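Local coordinates for conserved hypothetical protein (Sulfolobus solfataricus, PDB 2FNA) that is an archaeal AAA+ ATPase of uncharacterised cellular role that binds ADP and probably hydrolyses ATP, at residues I325-Y328 against L329-T333. Sequence-based numbering, arbitrary orientation.
Sequences IYNY and LTQLT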
loop_
_atom_site.group_PDB
_atom_site.type_symbol
_atom_site.label_atom_id
_atom_site.label_comp_id
_atom_site.label_asym_id
_atom_site.label_seq_id
_atom_site.Cartn_x
_atom_site.Cartn_y
_atom_site.Cartn_z
ATOM N N ILE A 325 20.690 -7.767 -15.970
ATOM C CA ILE A 325 19.317 -7.905 -16.485
ATOM C C ILE A 325 18.373 -8.536 -15.445
ATOM O O ILE A 325 17.282 -8.048 -15.224
ATOM C CB ILE A 325 19.249 -8.780 -17.768
ATOM C CG1 ILE A 325 20.141 -8.222 -18.896
ATOM C CG2 ILE A 325 17.787 -8.937 -18.238
ATOM C CD1 ILE A 325 19.485 -7.196 -19.799
ATOM N N TYR A 326 18.813 -9.634 -14.843
ATOM C CA TYR A 326 18.068 -10.332 -13.814
ATOM C C TYR A 326 17.736 -9.402 -12.650
ATOM O O TYR A 326 16.607 -9.392 -12.150
ATOM C CB TYR A 326 18.887 -11.524 -13.304
ATOM C CG TYR A 326 18.226 -12.307 -12.181
ATOM C CD1 TYR A 326 17.261 -13.278 -12.455
ATOM C CD2 TYR A 326 18.572 -12.083 -10.845
ATOM C CE1 TYR A 326 16.656 -14.001 -11.437
ATOM C CE2 TYR A 326 17.971 -12.801 -9.821
ATOM C CZ TYR A 326 17.015 -13.759 -10.124
ATOM O OH TYR A 326 16.411 -14.475 -9.112
ATOM N N ASN A 327 18.730 -8.628 -12.217
ATOM C CA ASN A 327 18.557 -7.712 -11.087
ATOM C C ASN A 327 17.549 -6.598 -11.391
ATOM O O ASN A 327 16.745 -6.251 -10.530
ATOM C CB ASN A 327 19.918 -7.132 -10.666
ATOM C CG ASN A 327 19.801 -5.973 -9.672
ATOM O OD1 ASN A 327 19.225 -6.110 -8.586
ATOM N ND2 ASN A 327 20.395 -4.830 -10.031
ATOM N N TYR A 328 17.595 -6.039 -12.601
ATOM C CA TYR A 328 16.639 -4.991 -12.993
ATOM C C TYR A 328 15.191 -5.523 -13.018
ATOM O O TYR A 328 14.268 -4.896 -12.492
ATOM C CB TYR A 328 17.002 -4.410 -14.365
ATOM C CG TYR A 328 18.406 -3.851 -14.493
ATOM C CD1 TYR A 328 18.978 -3.098 -13.469
ATOM C CD2 TYR A 328 19.144 -4.029 -15.668
ATOM C CE1 TYR A 328 20.257 -2.568 -13.591
ATOM C CE2 TYR A 328 20.433 -3.497 -15.802
ATOM C CZ TYR A 328 20.978 -2.765 -14.756
ATOM O OH TYR A 328 22.247 -2.231 -14.858
ATOM N N LEU A 329 14.985 -6.682 -13.629
ATOM C CA LEU A 329 13.651 -7.277 -13.664
ATOM C C LEU A 329 13.184 -7.725 -12.292
ATOM O O LEU A 329 12.017 -7.589 -11.977
ATOM C CB LEU A 329 13.585 -8.443 -14.661
ATOM C CG LEU A 329 13.838 -8.036 -16.112
ATOM C CD1 LEU A 329 13.964 -9.271 -17.007
ATOM C CD2 LEU A 329 12.746 -7.096 -16.606
ATOM N N THR A 330 14.081 -8.254 -11.474
ATOM C CA THR A 330 13.739 -8.646 -10.094
ATOM C C THR A 330 13.283 -7.464 -9.247
ATOM O O THR A 330 12.343 -7.587 -8.468
ATOM C CB THR A 330 14.945 -9.318 -9.388
ATOM O OG1 THR A 330 15.225 -10.556 -10.042
ATOM C CG2 THR A 330 14.652 -9.581 -7.892
ATOM N N GLN A 331 13.976 -6.333 -9.374
ATOM C CA GLN A 331 13.597 -5.146 -8.644
ATOM C C GLN A 331 12.194 -4.664 -9.084
ATOM O O GLN A 331 11.338 -4.355 -8.246
ATOM C CB GLN A 331 14.659 -4.055 -8.818
ATOM C CG GLN A 331 15.952 -4.331 -8.061
ATOM C CD GLN A 331 15.705 -4.504 -6.565
ATOM O OE1 GLN A 331 15.358 -3.554 -5.873
ATOM N NE2 GLN A 331 15.862 -5.726 -6.073
ATOM N N LEU A 332 11.974 -4.620 -10.393
ATOM C CA LEU A 332 10.695 -4.176 -10.978
ATOM C C LEU A 332 9.555 -5.074 -10.511
ATOM O O LEU A 332 8.455 -4.591 -10.139
ATOM C CB LEU A 332 10.799 -4.157 -12.525
ATOM C CG LEU A 332 11.608 -2.985 -13.108
ATOM C CD1 LEU A 332 11.865 -3.136 -14.595
ATOM C CD2 LEU A 332 10.895 -1.665 -12.841
ATOM N N THR A 333 9.813 -6.381 -10.494
ATOM C CA THR A 333 8.811 -7.348 -10.016
ATOM C C THR A 333 8.530 -7.194 -8.515
ATOM O O THR A 333 7.366 -7.268 -8.080
ATOM C CB THR A 333 9.241 -8.784 -10.312
ATOM O OG1 THR A 333 9.475 -8.928 -11.713
ATOM C CG2 THR A 333 8.185 -9.758 -9.917
#
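Ile325 and Leu329, one helical turn apart, run alongside each other on one side of the helix, CG2 of Ile325 4.0 Å from CD1 of Leu329. Between their backbones Leu329 N donates to Ile325 O at 3.1 Å, nearly straight at the hydrogen (173°). The carbonyl of Tyr326 takes two donors from one residue: Thr330 N at 2.9 Å and Thr330 OG1 at 2.8 Å, the amide on one side of the carbonyl plane and the hydroxyl on the other, well above it. This fork is the usual bond of a helical threonine to the carbonyl four residues back, made possible by OG1 standing beside its own backbone N (chi1 -66°). The Tyr326 ring, its CG anti to the backbone N (chi1 178°), swings along the helix until OG1 of Thr330 sits over the centre of one face, 3.5 Å above it. A valine at Thr330 would probably cost the Tyr326 carbonyl its second bond from this residue and put a methyl where the hydroxyl now sits over the ring. Asn327 O receives Gln331 N at 3.0 Å, and OD1 of Asn327 lies 3.8 Å from CG of Gln331, whose OE1 instead hydrogen-bonds Arg285. Tyr328 O accepts Leu332 N at 3.1 Å, while the Tyr328 hydroxyl hydrogen-bonds Arg291 and the Tyr328 ring meets Tyr292 edge-to-face. Within helix 322-334, part of the predicted winged helix-turn-helix domain, Ile325 and Leu329 pack on Trp305 of helix 305-316, Tyr328 and Leu332 rest on Ile295 of helix 289-299, and Leu329, Leu332 and Thr333 reach Ile338 of strand 338-340.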